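Local coordinates for protein meso-diaminopimelate dehydrogenase (Clostridium tetani, PDB 3WGY) that probably catalyses the reversible NADP-dependent oxidative deamination of meso-diaminopimelate, here as an engineered variant crystallised with the 2-oxo acid 4-methyl-2-oxovalerate, at residues A245-G257 with Q265-A277. The protein carries 6 engineered substitutions. Sequence-based numbering, arbitrary orientation.
Sequences AGLSNGGFVIRSG and QVMEFNLNLESSA. Engineered in segment 245-257: Ser248 (natural residue Pro), Asn249 (natural residue His). Engineered in segment 265-277: Ser276 (natural residue Asn).
Phe252 leans against Asn270 and Glu268 on the face of the sheet that also carries Ile254. Its CD2 lies 3.4 Å from Asn270 CB, while Glu268 OE1 reaches the ring edge in plane, 3.3 Å from the same CD2. Ring and carboxylate planes are turned 62° apart. Glu268 extends with CG anti to its backbone N (chi1 173°), which lays the chain alongside Ile254, Glu268 CG lying 3.8 Å from Ile254 CG1. Farther along, Ile254 CG2 packs on Val266 CG1.

These side chains ride on a long antiparallel β-hairpin, strands 249-258 and 264-273, in which Gly251, Val253, Arg255 and Gly257 exchange paired backbone hydrogen bonds with Leu271, Phe269, Met267 and Gln265. The ladder starts at Asn249 and Leu273, and the sheet runs on across the dimer interface through strand 264-273, which pairs with a strand of the second subunit.

Where strand 264-273 ends and strand 249-258 begins, Leu247 O receives Ser276 N at 2.8 Å, nearly head-on to the carbonyl, and a water bridges that oxygen to Ala277 N; strand exit and helix start are thus tied to the incoming loop. The engineered Ser248 donates from OG to Glu274 O (2.6 Å), 35° out of the carbonyl plane, and the engineered Ser276 sets its CB 3.8 Å from CB of engineered Asn249, whose side chain is about 8 Å from the bound 4-methyl-2-oxovalerate.

Asn270 ND2 donates to Glu268 OE1 (3.0 Å) from above the carboxylate plane, linking the two residues that flank the Phe252 ring. In the second shell, Arg184 of helix 177-184 forms a salt bridge to that oxygen, and the same helix packs against Phe252 and Ile254.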
loop_
_atom_site.group_PDB
_atom_site.type_symbol
_atom_site.label_atom_id
_atom_site.label_comp_id
_atom_site.label_asym_id
_atom_site.label_seq_id
_atom_site.Cartn_x
_atom_site.Cartn_y
_atom_site.Cartn_z
ATOM N N ALA B 245 -9.094 -23.814 14.723
ATOM C CA ALA B 245 -7.751 -23.600 15.234
ATOM C C ALA B 245 -7.611 -22.127 15.583
ATOM O O ALA B 245 -6.868 -21.766 16.494
ATOM C CB ALA B 245 -6.718 -24.003 14.181
ATOM N N GLY B 246 -8.332 -21.284 14.844
ATOM C CA GLY B 246 -8.315 -19.849 15.087
ATOM C C GLY B 246 -7.010 -19.121 14.801
ATOM O O GLY B 246 -6.723 -18.101 15.425
ATOM N N LEU B 247 -6.231 -19.622 13.846
ATOM C CA LEU B 247 -4.947 -19.010 13.509
ATOM C C LEU B 247 -5.015 -18.090 12.292
ATOM O O LEU B 247 -4.010 -17.485 11.912
ATOM C CB LEU B 247 -3.902 -20.101 13.251
ATOM C CG LEU B 247 -3.779 -21.178 14.338
ATOM C CD1 LEU B 247 -2.782 -22.236 13.895
ATOM C CD2 LEU B 247 -3.353 -20.546 15.663
ATOM N N SER B 248 -6.194 -17.982 11.687
ATOM C CA SER B 248 -6.360 -17.151 10.508
ATOM C C SER B 248 -6.953 -15.775 10.799
ATOM O O SER B 248 -7.620 -15.571 11.809
ATOM C CB SER B 248 -7.219 -17.883 9.484
ATOM O OG SER B 248 -6.621 -19.122 9.142
ATOM N N ASN B 249 -6.698 -14.828 9.902
ATOM C CA ASN B 249 -7.205 -13.475 10.076
ATOM C C ASN B 249 -7.071 -12.663 8.794
ATOM O O ASN B 249 -6.586 -13.146 7.758
ATOM C CB ASN B 249 -6.448 -12.766 11.209
ATOM C CG ASN B 249 -7.373 -11.951 12.115
ATOM O OD1 ASN B 249 -8.291 -11.284 11.645
ATOM N ND2 ASN B 249 -7.120 -11.998 13.417
ATOM N N GLY B 250 -7.500 -11.415 8.878
ATOM C CA GLY B 250 -7.441 -10.533 7.734
ATOM C C GLY B 250 -8.132 -9.231 8.069
ATOM O O GLY B 250 -8.512 -8.985 9.218
ATOM N N GLY B 251 -8.297 -8.393 7.059
ATOM C CA GLY B 251 -8.946 -7.122 7.275
ATOM C C GLY B 251 -8.946 -6.331 5.994
ATOM O O GLY B 251 -8.385 -6.774 4.985
ATOM N N PHE B 252 -9.577 -5.163 6.052
ATOM C CA PHE B 252 -9.695 -4.257 4.927
ATOM C C PHE B 252 -9.481 -2.809 5.364
ATOM O O PHE B 252 -9.897 -2.414 6.455
ATOM C CB PHE B 252 -11.093 -4.347 4.304
ATOM C CG PHE B 252 -11.491 -5.728 3.893
ATOM C CD1 PHE B 252 -11.905 -6.661 4.837
ATOM C CD2 PHE B 252 -11.429 -6.109 2.561
ATOM C CE1 PHE B 252 -12.248 -7.960 4.454
ATOM C CE2 PHE B 252 -11.768 -7.401 2.169
ATOM C CZ PHE B 252 -12.178 -8.329 3.118
ATOM N N VAL B 253 -8.810 -2.038 4.513
ATOM C CA VAL B 253 -8.608 -0.616 4.746
ATOM C C VAL B 253 -9.078 0.053 3.461
ATOM O O VAL B 253 -8.436 -0.064 2.416
ATOM C CB VAL B 253 -7.139 -0.252 5.010
ATOM C CG1 VAL B 253 -7.015 1.256 5.175
ATOM C CG2 VAL B 253 -6.649 -0.955 6.269
ATOM N N ILE B 254 -10.201 0.756 3.543
ATOM C CA ILE B 254 -10.780 1.400 2.377
ATOM C C ILE B 254 -10.921 2.917 2.458
ATOM O O ILE B 254 -11.471 3.444 3.422
ATOM C CB ILE B 254 -12.167 0.809 2.101
ATOM C CG1 ILE B 254 -12.045 -0.698 1.853
ATOM C CG2 ILE B 254 -12.818 1.529 0.944
ATOM C CD1 ILE B 254 -13.370 -1.411 1.823
ATOM N N ARG B 255 -10.433 3.619 1.443
ATOM C CA ARG B 255 -10.564 5.070 1.430
ATOM C C ARG B 255 -11.535 5.401 0.323
ATOM O O ARG B 255 -11.278 5.131 -0.859
ATOM C CB ARG B 255 -9.222 5.770 1.177
ATOM C CG ARG B 255 -9.294 7.310 1.186
ATOM C CD ARG B 255 -9.567 7.883 2.588
ATOM N NE ARG B 255 -9.588 9.350 2.599
ATOM C CZ ARG B 255 -9.887 10.091 3.664
ATOM N NH1 ARG B 255 -10.194 9.509 4.817
ATOM N NH2 ARG B 255 -9.875 11.419 3.577
ATOM N N SER B 256 -12.671 5.951 0.725
ATOM C CA SER B 256 -13.695 6.342 -0.215
ATOM C C SER B 256 -13.643 7.855 -0.272
ATOM O O SER B 256 -14.017 8.537 0.682
ATOM C CB SER B 256 -15.077 5.897 0.268
ATOM O OG SER B 256 -16.074 6.332 -0.641
ATOM N N GLY B 257 -13.158 8.378 -1.386
ATOM C CA GLY B 257 -13.071 9.810 -1.523
ATOM C C GLY B 257 -13.825 10.258 -2.746
ATOM O O GLY B 257 -14.265 9.450 -3.561
ATOM N N GLN B 265 -13.744 8.064 -6.075
ATOM C CA GLN B 265 -12.426 7.446 -6.154
ATOM C C GLN B 265 -12.260 6.541 -4.937
ATOM O O GLN B 265 -12.372 6.998 -3.803
ATOM C CB GLN B 265 -11.344 8.525 -6.158
ATOM C CG GLN B 265 -11.673 9.724 -7.045
ATOM C CD GLN B 265 -11.351 9.508 -8.519
ATOM O OE1 GLN B 265 -11.845 8.572 -9.155
ATOM N NE2 GLN B 265 -10.525 10.390 -9.071
ATOM N N VAL B 266 -12.002 5.258 -5.169
ATOM C CA VAL B 266 -11.845 4.326 -4.059
ATOM C C VAL B 266 -10.541 3.542 -4.081
ATOM O O VAL B 266 -10.175 2.939 -5.096
ATOM C CB VAL B 266 -13.012 3.303 -4.010
ATOM C CG1 VAL B 266 -12.881 2.430 -2.763
ATOM C CG2 VAL B 266 -14.357 4.028 -4.030
ATOM N N MET B 267 -9.864 3.549 -2.938
ATOM C CA MET B 267 -8.612 2.837 -2.724
ATOM C C MET B 267 -8.885 1.763 -1.676
ATOM O O MET B 267 -9.618 1.988 -0.696
ATOM C CB MET B 267 -7.544 3.782 -2.186
ATOM C CG MET B 267 -7.247 4.979 -3.080
ATOM S SD MET B 267 -6.351 6.262 -2.155
ATOM C CE MET B 267 -4.833 5.418 -1.796
ATOM N N GLU B 268 -8.303 0.591 -1.869
ATOM C CA GLU B 268 -8.501 -0.491 -0.926
ATOM C C GLU B 268 -7.245 -1.325 -0.743
ATOM O O GLU B 268 -6.510 -1.572 -1.694
ATOM C CB GLU B 268 -9.661 -1.399 -1.395
ATOM C CG GLU B 268 -9.836 -2.656 -0.554
ATOM C CD GLU B 268 -11.062 -3.499 -0.919
ATOM O OE1 GLU B 268 -11.148 -4.641 -0.423
ATOM O OE2 GLU B 268 -11.935 -3.036 -1.680
ATOM N N PHE B 269 -6.990 -1.721 0.497
ATOM C CA PHE B 269 -5.871 -2.593 0.817
ATOM C C PHE B 269 -6.503 -3.650 1.708
ATOM O O PHE B 269 -7.285 -3.317 2.601
ATOM C CB PHE B 269 -4.781 -1.862 1.607
ATOM C CG PHE B 269 -3.623 -2.746 2.002
ATOM C CD1 PHE B 269 -2.616 -3.053 1.089
ATOM C CD2 PHE B 269 -3.555 -3.289 3.278
ATOM C CE1 PHE B 269 -1.552 -3.895 1.451
ATOM C CE2 PHE B 269 -2.504 -4.127 3.648
ATOM C CZ PHE B 269 -1.498 -4.430 2.731
ATOM N N ASN B 270 -6.204 -4.916 1.466
ATOM C CA ASN B 270 -6.769 -5.953 2.313
ATOM C C ASN B 270 -5.827 -7.134 2.409
ATOM O O ASN B 270 -4.951 -7.312 1.563
ATOM C CB ASN B 270 -8.163 -6.384 1.815
ATOM C CG ASN B 270 -8.118 -7.114 0.496
ATOM O OD1 ASN B 270 -7.414 -8.106 0.353
ATOM N ND2 ASN B 270 -8.886 -6.635 -0.472
ATOM N N LEU B 271 -5.998 -7.917 3.464
ATOM C CA LEU B 271 -5.168 -9.079 3.713
ATOM C C LEU B 271 -6.034 -10.309 3.983
ATOM O O LEU B 271 -7.072 -10.220 4.639
ATOM C CB LEU B 271 -4.269 -8.827 4.938
ATOM C CG LEU B 271 -3.265 -7.669 4.893
ATOM C CD1 LEU B 271 -2.770 -7.376 6.303
ATOM C CD2 LEU B 271 -2.093 -8.011 3.972
ATOM N N ASN B 272 -5.589 -11.456 3.484
ATOM C CA ASN B 272 -6.281 -12.723 3.701
ATOM C C ASN B 272 -5.180 -13.651 4.202
ATOM O O ASN B 272 -4.410 -14.199 3.411
ATOM C CB ASN B 272 -6.870 -13.239 2.391
ATOM C CG ASN B 272 -7.703 -14.500 2.582
ATOM O OD1 ASN B 272 -7.678 -15.129 3.644
ATOM N ND2 ASN B 272 -8.435 -14.878 1.545
ATOM N N LEU B 273 -5.111 -13.835 5.517
ATOM C CA LEU B 273 -4.043 -14.632 6.113
ATOM C C LEU B 273 -4.448 -15.966 6.723
ATOM O O LEU B 273 -5.148 -16.007 7.732
ATOM C CB LEU B 273 -3.339 -13.794 7.188
ATOM C CG LEU B 273 -3.140 -12.306 6.852
ATOM C CD1 LEU B 273 -2.720 -11.540 8.107
ATOM C CD2 LEU B 273 -2.112 -12.160 5.745
ATOM N N GLU B 274 -3.985 -17.059 6.129
ATOM C CA GLU B 274 -4.303 -18.378 6.664
ATOM C C GLU B 274 -3.604 -18.512 8.018
ATOM O O GLU B 274 -4.076 -19.209 8.916
ATOM C CB GLU B 274 -3.820 -19.476 5.709
ATOM C CG GLU B 274 -4.310 -20.873 6.065
ATOM C CD GLU B 274 -3.681 -21.960 5.195
ATOM O OE1 GLU B 274 -3.603 -21.767 3.966
ATOM O OE2 GLU B 274 -3.274 -23.010 5.744
ATOM N N SER B 275 -2.480 -17.820 8.156
ATOM C CA SER B 275 -1.702 -17.839 9.383
ATOM C C SER B 275 -1.319 -16.418 9.793
ATOM O O SER B 275 -0.300 -15.879 9.348
ATOM C CB SER B 275 -0.444 -18.683 9.188
ATOM O OG SER B 275 0.319 -18.739 10.376
ATOM N N SER B 276 -2.144 -15.820 10.647
ATOM C CA SER B 276 -1.919 -14.469 11.116
ATOM C C SER B 276 -0.537 -14.268 11.718
ATOM O O SER B 276 0.175 -13.340 11.351
ATOM C CB SER B 276 -2.974 -14.089 12.161
ATOM O OG SER B 276 -2.747 -12.770 12.631
ATOM N N ALA B 277 -0.160 -15.144 12.640
ATOM C CA ALA B 277 1.132 -15.040 13.314
ATOM C C ALA B 277 2.340 -15.087 12.384
ATOM O O ALA B 277 3.294 -14.324 12.557
ATOM C CB ALA B 277 1.251 -16.128 14.375
HETATM O O HOH W 1 -1.857 -17.235 13.753
HETATM O O HOH W 2 -8.351 -15.661 6.619
HETATM O O HOH W 3 -7.161 2.193 1.259
#